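Long-range contacts in nitronate monooxygenase family protein (Pseudomonas aeruginosa, PDB 4QIT), which uses flavin mononucleotide and molecular oxygen to denitrify alkyl nitronates oxidatively, with the toxin propionate 3-nitronate as its best and presumed physiological substrate: residues A[71-76]-A[135-140]; A[20-25]-A[44-49]; A[86-91]-A[301-306]. The protein carries 1 engineered substitution. All blocks are in the same frame, centred on the assembly; numbering follows the deposited sequence.

Contact 1: residues A[71-76]-A[135-140]. With FMN (flavin mononucleotide), chain C.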
loop_
_atom_site.group_PDB
_atom_site.type_symbol
_atom_site.label_atom_id
_atom_site.label_comp_id
_atom_site.label_asym_id
_atom_site.label_seq_id
_atom_site.Cartn_x
_atom_site.Cartn_y
_atom_site.Cartn_z
ATOM N N PRO A 71 8.860 28.067 -13.179
ATOM C CA PRO A 71 7.903 27.844 -12.090
ATOM C C PRO A 71 8.435 26.899 -11.025
ATOM O O PRO A 71 9.155 25.962 -11.339
ATOM C CB PRO A 71 6.730 27.178 -12.804
ATOM C CG PRO A 71 6.789 27.788 -14.191
ATOM C CD PRO A 71 8.248 27.811 -14.496
ATOM N N PHE A 72 8.061 27.159 -9.779
ATOM C CA PHE A 72 8.342 26.241 -8.678
ATOM C C PHE A 72 7.186 26.250 -7.685
ATOM O O PHE A 72 6.279 27.084 -7.768
ATOM C CB PHE A 72 9.684 26.560 -7.994
ATOM C CG PHE A 72 9.757 27.947 -7.411
ATOM C CD1 PHE A 72 10.188 29.013 -8.191
ATOM C CD2 PHE A 72 9.401 28.185 -6.093
ATOM C CE1 PHE A 72 10.262 30.297 -7.663
ATOM C CE2 PHE A 72 9.475 29.466 -5.557
ATOM C CZ PHE A 72 9.906 30.523 -6.352
ATOM N N ASN A 73 7.249 25.315 -6.743
ATOM C CA ASN A 73 6.158 24.972 -5.839
ATOM C C ASN A 73 6.593 25.272 -4.407
ATOM O O ASN A 73 7.711 24.934 -3.996
ATOM C CB ASN A 73 5.857 23.475 -6.044
ATOM C CG ASN A 73 4.882 22.885 -5.030
ATOM O OD1 ASN A 73 3.981 23.557 -4.506
ATOM N ND2 ASN A 73 5.041 21.582 -4.780
ATOM N N VAL A 74 5.719 25.942 -3.663
ATOM C CA VAL A 74 5.977 26.270 -2.265
ATOM C C VAL A 74 4.947 25.560 -1.400
ATOM O O VAL A 74 3.742 25.737 -1.598
ATOM C CB VAL A 74 5.939 27.790 -2.025
ATOM C CG1 VAL A 74 6.115 28.101 -0.549
ATOM C CG2 VAL A 74 7.033 28.466 -2.848
ATOM N N ASN A 75 5.417 24.748 -0.457
ATOM C CA ASN A 75 4.534 23.864 0.303
ATOM C C ASN A 75 4.368 24.298 1.758
ATOM O O ASN A 75 5.346 24.664 2.432
ATOM C CB ASN A 75 5.079 22.439 0.221
ATOM C CG ASN A 75 4.252 21.433 0.993
ATOM O OD1 ASN A 75 4.556 21.126 2.146
ATOM N ND2 ASN A 75 3.214 20.901 0.356
ATOM N N LEU A 76 3.125 24.236 2.235
ATOM C CA LEU A 76 2.809 24.550 3.627
ATOM C C LEU A 76 1.958 23.457 4.260
ATOM O O LEU A 76 1.027 22.933 3.637
ATOM C CB LEU A 76 2.078 25.899 3.728
ATOM C CG LEU A 76 2.902 27.109 3.259
ATOM C CD1 LEU A 76 2.659 27.403 1.783
ATOM C CD2 LEU A 76 2.643 28.346 4.114
ATOM N N ALA A 135 3.244 27.845 -7.949
ATOM C CA ALA A 135 2.374 26.884 -7.286
ATOM C C ALA A 135 2.518 26.936 -5.771
ATOM O O ALA A 135 3.616 27.135 -5.241
ATOM C CB ALA A 135 2.646 25.478 -7.793
ATOM N N VAL A 136 1.394 26.784 -5.081
ATOM C CA VAL A 136 1.393 26.608 -3.634
ATOM C C VAL A 136 0.678 25.300 -3.309
ATOM O O VAL A 136 -0.413 25.038 -3.818
ATOM C CB VAL A 136 0.712 27.789 -2.907
ATOM C CG1 VAL A 136 0.503 27.472 -1.415
ATOM C CG2 VAL A 136 1.530 29.067 -3.081
ATOM N N SER A 137 1.310 24.459 -2.489
ATOM C CA SER A 137 0.742 23.165 -2.137
ATOM C C SER A 137 0.494 23.054 -0.635
ATOM O O SER A 137 1.183 23.698 0.167
ATOM C CB SER A 137 1.676 22.041 -2.592
ATOM O OG SER A 137 1.647 21.885 -3.995
ATOM N N PHE A 138 -0.477 22.222 -0.265
ATOM C CA PHE A 138 -0.847 22.033 1.129
ATOM C C PHE A 138 -0.871 20.563 1.499
ATOM O O PHE A 138 -1.297 19.717 0.699
ATOM C CB PHE A 138 -2.215 22.669 1.414
ATOM C CG PHE A 138 -2.223 24.152 1.213
ATOM C CD1 PHE A 138 -1.699 24.988 2.179
ATOM C CD2 PHE A 138 -2.731 24.709 0.045
ATOM C CE1 PHE A 138 -1.684 26.374 2.007
ATOM C CE2 PHE A 138 -2.727 26.098 -0.141
ATOM C CZ PHE A 138 -2.198 26.928 0.837
ATOM N N HIS A 139 -0.418 20.273 2.716
ATOM C CA HIS A 139 -0.333 18.915 3.247
ATOM C C HIS A 139 -1.124 18.856 4.544
ATOM O O HIS A 139 -1.084 19.805 5.330
ATOM C CB HIS A 139 1.127 18.561 3.545
ATOM C CG HIS A 139 1.413 17.093 3.522
ATOM N ND1 HIS A 139 1.211 16.315 2.398
ATOM C CD2 HIS A 139 1.897 16.258 4.471
ATOM C CE1 HIS A 139 1.552 15.071 2.658
ATOM N NE2 HIS A 139 1.969 15.004 3.915
ATOM N N PHE A 140 -1.821 17.737 4.753
ATOM C CA PHE A 140 -2.609 17.430 5.960
ATOM C C PHE A 140 -4.032 17.969 5.933
ATOM O O PHE A 140 -4.834 17.616 6.801
ATOM C CB PHE A 140 -1.942 17.895 7.266
ATOM C CG PHE A 140 -0.574 17.323 7.519
ATOM C CD1 PHE A 140 -0.302 15.968 7.351
ATOM C CD2 PHE A 140 0.436 18.153 7.981
ATOM C CE1 PHE A 140 0.965 15.471 7.633
ATOM C CE2 PHE A 140 1.697 17.668 8.255
ATOM C CZ PHE A 140 1.966 16.323 8.080
HETATM N N1 FMN C . 5.197 16.287 1.829
HETATM C C2 FMN C . 4.787 17.549 2.239
HETATM O O2 FMN C . 3.666 17.937 1.936
HETATM N N3 FMN C . 5.621 18.382 2.950
HETATM C C4 FMN C . 6.880 17.930 3.286
HETATM O O4 FMN C . 7.654 18.631 3.931
HETATM C C4A FMN C . 7.288 16.670 2.890
HETATM N N5 FMN C . 8.544 16.253 3.245
HETATM C C5A FMN C . 9.003 15.017 2.856
HETATM C C6 FMN C . 10.287 14.645 3.227
HETATM C C7 FMN C . 10.799 13.420 2.851
HETATM C C7M FMN C . 12.206 13.100 3.270
HETATM C C8 FMN C . 10.007 12.538 2.115
HETATM C C8M FMN C . 10.545 11.193 1.716
HETATM C C9 FMN C . 8.710 12.916 1.749
HETATM C C9A FMN C . 8.196 14.165 2.114
HETATM N N10 FMN C . 6.910 14.576 1.759
HETATM C C10 FMN C . 6.457 15.831 2.158
HETATM C "C1'" FMN C . 6.005 13.655 0.981
HETATM C "C2'" FMN C . 6.066 13.880 -0.520
HETATM O "O2'" FMN C . 5.356 15.047 -0.845
HETATM C "C3'" FMN C . 5.427 12.722 -1.274
HETATM O "O3'" FMN C . 4.181 12.352 -0.722
HETATM C "C4'" FMN C . 6.354 11.532 -1.160
HETATM O "O4'" FMN C . 7.698 11.975 -1.193
HETATM C "C5'" FMN C . 6.114 10.615 -2.346
HETATM O "O5'" FMN C . 6.685 9.399 -1.973
HETATM P P FMN C . 8.080 8.916 -2.565
HETATM O O1P FMN C . 8.340 9.614 -3.874
HETATM O O2P FMN C . 8.000 7.425 -2.687
HETATM O O3P FMN C . 9.096 9.339 -1.556
HETATM O O HOH W 1 3.270 19.364 -3.899
HETATM O O HOH W 2 1.286 18.426 0.316
#
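Ser137 gives its hydroxyl proton to Asn73, OG to OD1 at 2.9 Å, tilted from the amide carbonyl plane at a C=O···O angle of 110°. With CG anti to its backbone N (chi1 171°), Asn73 carries its amide carbon toward Ser137. One water ties the pair again: it accepts from Asn73 ND2 at 3.0 Å and donates to Ser137 OG, so the hydroxyl both gives and receives. On the same face, Asn75 turns its amide to the cofactor. Its OD1 accepts from flavin N3 at 3.1 Å over a bent bond (136° at the hydrogen), while ND2 donates to a second water 3.1 Å away. That water donates to flavin O2 and is hydrogen-bonded to His139 ND1. Asparagine fits because its acceptor meets the flavin N-H and its donor anchors the water. His139 NE2 is bonded to the carbonyl of Ser189, of the nitroethane pocket.

Behind it runs a regular parallel ladder, including Val74 N to Ala135 O, Ser137 N to Val74 O and Leu76 N to Ser137 O, each 2.9 Å. The face of Val74, Leu76, Val136 and Phe138 is apolar: Leu76 CD1 rests 3.9 Å from Val136 CG1, and Leu76 CB faces the CD1-CE1 side of Phe138. In the family's eight-stranded parallel TIM barrel, the face of Asn73, Ala135, Asn75 and Ser137 lines the interior, with the flavin at its C-terminal end by Asn75 and His139. Strand 45-48 continues the sheet beyond 72-76, strand 157-162 beyond 135-139; helix 124-131 covers Leu76 and Val136, helix 54-65 Phe72 and Val74.

Contact 2: residues A[20-25]-A[44-49]. With FMN (flavin mononucleotide), chain C.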
loop_
_atom_site.group_PDB
_atom_site.type_symbol
_atom_site.label_atom_id
_atom_site.label_comp_id
_atom_site.label_asym_id
_atom_site.label_seq_id
_atom_site.Cartn_x
_atom_site.Cartn_y
_atom_site.Cartn_z
ATOM N N PRO A 20 6.000 16.666 -16.737
ATOM C CA PRO A 20 4.987 16.447 -15.690
ATOM C C PRO A 20 5.565 15.757 -14.458
ATOM O O PRO A 20 5.042 14.727 -14.006
ATOM C CB PRO A 20 3.981 15.528 -16.388
ATOM C CG PRO A 20 4.839 14.698 -17.297
ATOM C CD PRO A 20 5.911 15.651 -17.805
ATOM N N ILE A 21 6.628 16.339 -13.915
ATOM C CA ILE A 21 7.356 15.720 -12.806
ATOM C C ILE A 21 7.599 16.783 -11.759
ATOM O O ILE A 21 8.246 17.800 -12.030
ATOM C CB ILE A 21 8.714 15.147 -13.276
ATOM C CG1 ILE A 21 8.499 14.110 -14.386
ATOM C CG2 ILE A 21 9.458 14.521 -12.102
ATOM C CD1 ILE A 21 9.781 13.687 -15.076
ATOM N N ILE A 22 7.057 16.560 -10.568
ATOM C CA ILE A 22 7.263 17.453 -9.441
ATOM C C ILE A 22 8.266 16.799 -8.499
ATOM O O ILE A 22 8.071 15.648 -8.091
ATOM C CB ILE A 22 5.949 17.677 -8.655
ATOM C CG1 ILE A 22 4.833 18.176 -9.579
ATOM C CG2 ILE A 22 6.173 18.641 -7.489
ATOM C CD1 ILE A 22 3.504 18.395 -8.856
ATOM N N GLN A 23 9.345 17.506 -8.160
ATOM C CA GLN A 23 10.225 17.050 -7.092
ATOM C C GLN A 23 9.552 17.444 -5.786
ATOM O O GLN A 23 9.270 18.616 -5.570
ATOM C CB GLN A 23 11.630 17.655 -7.218
ATOM C CG GLN A 23 12.410 17.767 -5.900
ATOM C CD GLN A 23 12.371 19.177 -5.330
ATOM O OE1 GLN A 23 12.584 20.156 -6.059
ATOM N NE2 GLN A 23 12.080 19.294 -4.035
ATOM N N ALA A 24 9.259 16.460 -4.939
ATOM C CA ALA A 24 8.421 16.704 -3.764
ATOM C C ALA A 24 9.033 17.696 -2.787
ATOM O O ALA A 24 10.236 17.657 -2.521
ATOM C CB ALA A 24 8.108 15.388 -3.049
ATOM N N PRO A 25 8.201 18.591 -2.241
ATOM C CA PRO A 25 8.700 19.392 -1.128
ATOM C C PRO A 25 8.958 18.452 0.022
ATOM O O PRO A 25 8.172 17.531 0.272
ATOM C CB PRO A 25 7.528 20.316 -0.787
ATOM C CG PRO A 25 6.321 19.646 -1.349
ATOM C CD PRO A 25 6.778 18.833 -2.527
ATOM N N LEU A 44 8.953 20.572 -12.020
ATOM C CA LEU A 44 8.527 21.543 -11.014
ATOM C C LEU A 44 9.293 21.294 -9.726
ATOM O O LEU A 44 9.020 20.325 -9.006
ATOM C CB LEU A 44 7.015 21.443 -10.766
ATOM C CG LEU A 44 6.372 22.558 -9.934
ATOM C CD1 LEU A 44 6.373 23.864 -10.744
ATOM C CD2 LEU A 44 4.957 22.176 -9.518
ATOM N N GLY A 45 10.268 22.154 -9.437
ATOM C CA GLY A 45 10.998 22.067 -8.185
ATOM C C GLY A 45 10.098 22.522 -7.058
ATOM O O GLY A 45 9.130 23.269 -7.290
ATOM N N SER A 46 10.400 22.071 -5.841
ATOM C CA SER A 46 9.583 22.437 -4.682
ATOM C C SER A 46 10.414 22.743 -3.451
ATOM O O SER A 46 11.477 22.154 -3.240
ATOM C CB SER A 46 8.575 21.324 -4.337
ATOM O OG SER A 46 7.803 20.929 -5.464
ATOM N N ILE A 47 9.918 23.666 -2.635
ATOM C CA ILE A 47 10.447 23.866 -1.286
ATOM C C ILE A 47 9.322 23.809 -0.260
ATOM O O ILE A 47 8.153 24.048 -0.586
ATOM C CB ILE A 47 11.214 25.201 -1.114
ATOM C CG1 ILE A 47 10.329 26.394 -1.486
ATOM C CG2 ILE A 47 12.519 25.188 -1.923
ATOM C CD1 ILE A 47 10.967 27.767 -1.219
ATOM N N ALA A 48 9.699 23.493 0.975
ATOM C CA ALA A 48 8.776 23.430 2.102
ATOM C C ALA A 48 9.129 24.554 3.080
ATOM O O ALA A 48 10.297 24.704 3.456
ATOM C CB ALA A 48 8.881 22.066 2.783
ATOM N N ILE A 49 8.129 25.335 3.494
ATOM C CA ILE A 49 8.358 26.585 4.208
ATOM C C ILE A 49 7.766 26.570 5.621
ATOM O O ILE A 49 7.994 27.491 6.414
ATOM C CB ILE A 49 7.800 27.757 3.333
ATOM C CG1 ILE A 49 8.940 28.607 2.788
ATOM C CG2 ILE A 49 6.661 28.516 3.983
ATOM C CD1 ILE A 49 9.948 27.772 2.102
HETATM N N1 FMN C . 5.197 16.287 1.829
HETATM C C2 FMN C . 4.787 17.549 2.239
HETATM O O2 FMN C . 3.666 17.937 1.936
HETATM N N3 FMN C . 5.621 18.382 2.950
HETATM C C4 FMN C . 6.880 17.930 3.286
HETATM O O4 FMN C . 7.654 18.631 3.931
HETATM C C4A FMN C . 7.288 16.670 2.890
HETATM N N5 FMN C . 8.544 16.253 3.245
HETATM C C5A FMN C . 9.003 15.017 2.856
HETATM C C6 FMN C . 10.287 14.645 3.227
HETATM C C7 FMN C . 10.799 13.420 2.851
HETATM C C7M FMN C . 12.206 13.100 3.270
HETATM C C8 FMN C . 10.007 12.538 2.115
HETATM C C8M FMN C . 10.545 11.193 1.716
HETATM C C9 FMN C . 8.710 12.916 1.749
HETATM C C9A FMN C . 8.196 14.165 2.114
HETATM N N10 FMN C . 6.910 14.576 1.759
HETATM C C10 FMN C . 6.457 15.831 2.158
HETATM C "C1'" FMN C . 6.005 13.655 0.981
HETATM C "C2'" FMN C . 6.066 13.880 -0.520
HETATM O "O2'" FMN C . 5.356 15.047 -0.845
HETATM C "C3'" FMN C . 5.427 12.722 -1.274
HETATM O "O3'" FMN C . 4.181 12.352 -0.722
HETATM C "C4'" FMN C . 6.354 11.532 -1.160
HETATM O "O4'" FMN C . 7.698 11.975 -1.193
HETATM C "C5'" FMN C . 6.114 10.615 -2.346
HETATM O "O5'" FMN C . 6.685 9.399 -1.973
HETATM P P FMN C . 8.080 8.916 -2.565
HETATM O O1P FMN C . 8.340 9.614 -3.874
HETATM O O2P FMN C . 8.000 7.425 -2.687
HETATM O O3P FMN C . 9.096 9.339 -1.556
#
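Ser46 lies between Gln23 and Pro25 and meets both. Its OG donates to Gln23 O at 2.7 Å, and Asn73 ND2 donates to the same hydroxyl. Its CB packs against the Pro25 ring, 3.6 Å from CD. A small side chain with a hydroxyl fits here, bonding a carbonyl while its carbon meets the ring. Pro25 also sets CB 4.2 Å from Ala48 CB. The methyls of Ala48, facing flavin O4, and of Ala24, near O2', border the cofactor, and the Pro25 ring backs Ala48.

Leu44 carries the other end. Its N donates to Ile21 O, its O accepts from Gln23 N, and its CD2 lies alongside Ile22 CG1 at 4.0 Å, the two side chains pointing the same way. A branched apolar side chain suits this buried place beside the isoleucine.

Past this point the ladder passes from backbone to side chain. Gln23 bends at chi2 (-100°), bringing CD near Ser46. Ser46 N donates to Gln23 OE1 at 2.9 Å from above the carbonyl plane, and Gln23 NE2 donates to Ser46 O at 3.0 Å, nearly in its own amide plane. NE2 also reaches Ala24 O. Pro25 has no N-H to offer Ser46 O, and Gln23 O is taken by the serine hydroxyl. The glutamine amide therefore acts as a surrogate peptide group, satisfying buried polar atoms where strands 21-23 and 45-48 complete the barrel.

Contact 3: residues A[86-91]-A[301-306]; sequences PARERA and PLPDYP
Arg88 lays its guanidinium over Pro301, whose CB sits beneath the centre of the flat group, 3.6 Å from CZ. The two side chains cross at about a right angle. A bend at chi3 (-75°) turns NE out of the extended line of the chain. NH1 makes a weak hydrogen bond of 3.4 Å to Leu302 O, which lies at the guanidinium edge, in its plane. Arginine suits this exposed position, since its face can cover a proline while one N-H reaches a backbone carbonyl at its edge. A water donating to both Arg88 O and Pro301 O joins helix and loop a second time.

Deeper in, Glu89 CG meets Pro303 CB at 3.8 Å. Its OE2 accepts from Asp85 N, just before the helix, and from a water that takes the N-H of Asp304. Asp304 itself forms a salt bridge with Arg80, and Pro303 is further packed by Trp92 and Val308. With residues 301-305 in largely polyproline-II-like conformation, the arrangement is an extended proline-rich segment laid against the first turn of helix 86-101, just ahead of helix 307-320 and away from the flavin.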
loop_
_atom_site.group_PDB
_atom_site.type_symbol
_atom_site.label_atom_id
_atom_site.label_comp_id
_atom_site.label_asym_id
_atom_site.label_seq_id
_atom_site.Cartn_x
_atom_site.Cartn_y
_atom_site.Cartn_z
ATOM N N PRO A 86 0.389 20.314 28.532
ATOM C CA PRO A 86 1.621 20.275 29.329
ATOM C C PRO A 86 1.770 19.004 30.166
ATOM O O PRO A 86 2.871 18.471 30.255
ATOM C CB PRO A 86 1.491 21.507 30.222
ATOM C CG PRO A 86 0.674 22.462 29.402
ATOM C CD PRO A 86 -0.322 21.597 28.671
ATOM N N ALA A 87 0.681 18.513 30.755
ATOM C CA ALA A 87 0.760 17.294 31.553
ATOM C C ALA A 87 1.150 16.093 30.696
ATOM O O ALA A 87 2.020 15.309 31.076
ATOM C CB ALA A 87 -0.556 17.031 32.271
ATOM N N ARG A 88 0.495 15.953 29.545
ATOM C CA ARG A 88 0.780 14.847 28.636
ATOM C C ARG A 88 2.198 14.960 28.075
ATOM O O ARG A 88 2.909 13.964 27.935
ATOM C CB ARG A 88 -0.255 14.790 27.506
ATOM C CG ARG A 88 -0.179 13.518 26.668
ATOM C CD ARG A 88 -1.348 13.383 25.702
ATOM N NE ARG A 88 -2.588 12.993 26.369
ATOM C CZ ARG A 88 -3.586 12.347 25.768
ATOM N NH1 ARG A 88 -3.484 12.005 24.489
ATOM N NH2 ARG A 88 -4.680 12.030 26.446
ATOM N N GLU A 89 2.608 16.183 27.765
ATOM C CA GLU A 89 3.963 16.419 27.271
ATOM C C GLU A 89 5.008 16.134 28.349
ATOM O O GLU A 89 6.073 15.576 28.069
ATOM C CB GLU A 89 4.074 17.846 26.728
ATOM C CG GLU A 89 3.207 18.046 25.490
ATOM C CD GLU A 89 2.769 19.475 25.271
ATOM O OE1 GLU A 89 3.372 20.397 25.861
ATOM O OE2 GLU A 89 1.806 19.675 24.499
ATOM N N ARG A 90 4.694 16.489 29.592
ATOM C CA ARG A 90 5.603 16.217 30.700
ATOM C C ARG A 90 5.816 14.711 30.859
ATOM O O ARG A 90 6.942 14.256 31.037
ATOM C CB ARG A 90 5.054 16.825 31.993
ATOM C CG ARG A 90 5.983 16.731 33.193
ATOM C CD ARG A 90 5.433 17.579 34.331
ATOM N NE ARG A 90 6.112 17.346 35.602
ATOM C CZ ARG A 90 5.948 18.110 36.679
ATOM N NH1 ARG A 90 5.139 19.160 36.628
ATOM N NH2 ARG A 90 6.602 17.833 37.801
ATOM N N ALA A 91 4.728 13.946 30.774
ATOM C CA ALA A 91 4.808 12.493 30.884
ATOM C C ALA A 91 5.620 11.880 29.736
ATOM O O ALA A 91 6.350 10.901 29.931
ATOM C CB ALA A 91 3.406 11.880 30.951
ATOM N N PRO A 301 0.434 8.231 27.016
ATOM C CA PRO A 301 -0.279 8.733 25.838
ATOM C C PRO A 301 0.551 9.731 25.033
ATOM O O PRO A 301 1.284 10.560 25.586
ATOM C CB PRO A 301 -1.507 9.430 26.441
ATOM C CG PRO A 301 -1.735 8.718 27.733
ATOM C CD PRO A 301 -0.359 8.397 28.251
ATOM N N LEU A 302 0.437 9.640 23.714
ATOM C CA LEU A 302 1.191 10.511 22.822
ATOM C C LEU A 302 0.659 11.936 22.870
ATOM O O LEU A 302 -0.553 12.149 22.731
ATOM C CB LEU A 302 1.041 9.989 21.397
ATOM C CG LEU A 302 2.061 10.369 20.331
ATOM C CD1 LEU A 302 3.446 9.926 20.756
ATOM C CD2 LEU A 302 1.676 9.730 19.002
ATOM N N PRO A 303 1.555 12.930 23.038
ATOM C CA PRO A 303 1.134 14.325 22.845
ATOM C C PRO A 303 0.686 14.592 21.399
ATOM O O PRO A 303 0.826 13.728 20.528
ATOM C CB PRO A 303 2.411 15.128 23.168
ATOM C CG PRO A 303 3.229 14.202 24.034
ATOM C CD PRO A 303 2.946 12.823 23.513
ATOM N N ASP A 304 0.158 15.782 21.147
ATOM C CA ASP A 304 -0.341 16.129 19.830
ATOM C C ASP A 304 0.823 16.429 18.882
ATOM O O ASP A 304 1.937 16.738 19.309
ATOM C CB ASP A 304 -1.248 17.352 19.966
ATOM C CG ASP A 304 -2.261 17.472 18.853
ATOM O OD1 ASP A 304 -2.376 16.545 18.014
ATOM O OD2 ASP A 304 -2.965 18.508 18.826
ATOM N N TYR A 305 0.565 16.304 17.588
ATOM C CA TYR A 305 1.454 16.859 16.581
ATOM C C TYR A 305 1.323 18.390 16.620
ATOM O O TYR A 305 0.221 18.907 16.740
ATOM C CB TYR A 305 1.019 16.324 15.218
ATOM C CG TYR A 305 1.807 16.851 14.045
ATOM C CD1 TYR A 305 2.994 16.245 13.641
ATOM C CD2 TYR A 305 1.351 17.949 13.327
ATOM C CE1 TYR A 305 3.716 16.733 12.550
ATOM C CE2 TYR A 305 2.061 18.451 12.249
ATOM C CZ TYR A 305 3.237 17.838 11.863
ATOM O OH TYR A 305 3.924 18.347 10.777
ATOM N N PRO A 306 2.439 19.129 16.503
ATOM C CA PRO A 306 3.809 18.682 16.267
ATOM C C PRO A 306 4.691 18.731 17.529
ATOM O O PRO A 306 5.929 18.693 17.423
ATOM C CB PRO A 306 4.301 19.721 15.256
ATOM C CG PRO A 306 3.685 21.006 15.781
ATOM C CD PRO A 306 2.337 20.599 16.385
HETATM O O HOH W 3 1.859 11.308 28.032
HETATM O O HOH W 4 0.088 17.975 23.103
#

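Overall arrangement
Contacts 1 and 2 belong to one barrel wall, their centres 8 Å apart. Strand 72-77 is flanked by 45-48 and 135-139, and the joint between the contacts is probably hydrogen-bonded: Asn75 N lies 2.8 Å from Ile47 O, and Asn73 N 2.8 Å from Gly45 O. Asn75 CB also packs on Pro25 CB at 3.4 Å. Both contacts touch FMN, contact 1 by polar groups at its pyrimidine edge, contact 2 largely by small apolar residues. Contact 3 stands about 29 Å from contact 1, centre to centre, and about 32 Å from contact 2. It touches contact 1 by packing, Tyr305 OH 3.4 Å from Phe140 CE2, beside the end of strand 135-139.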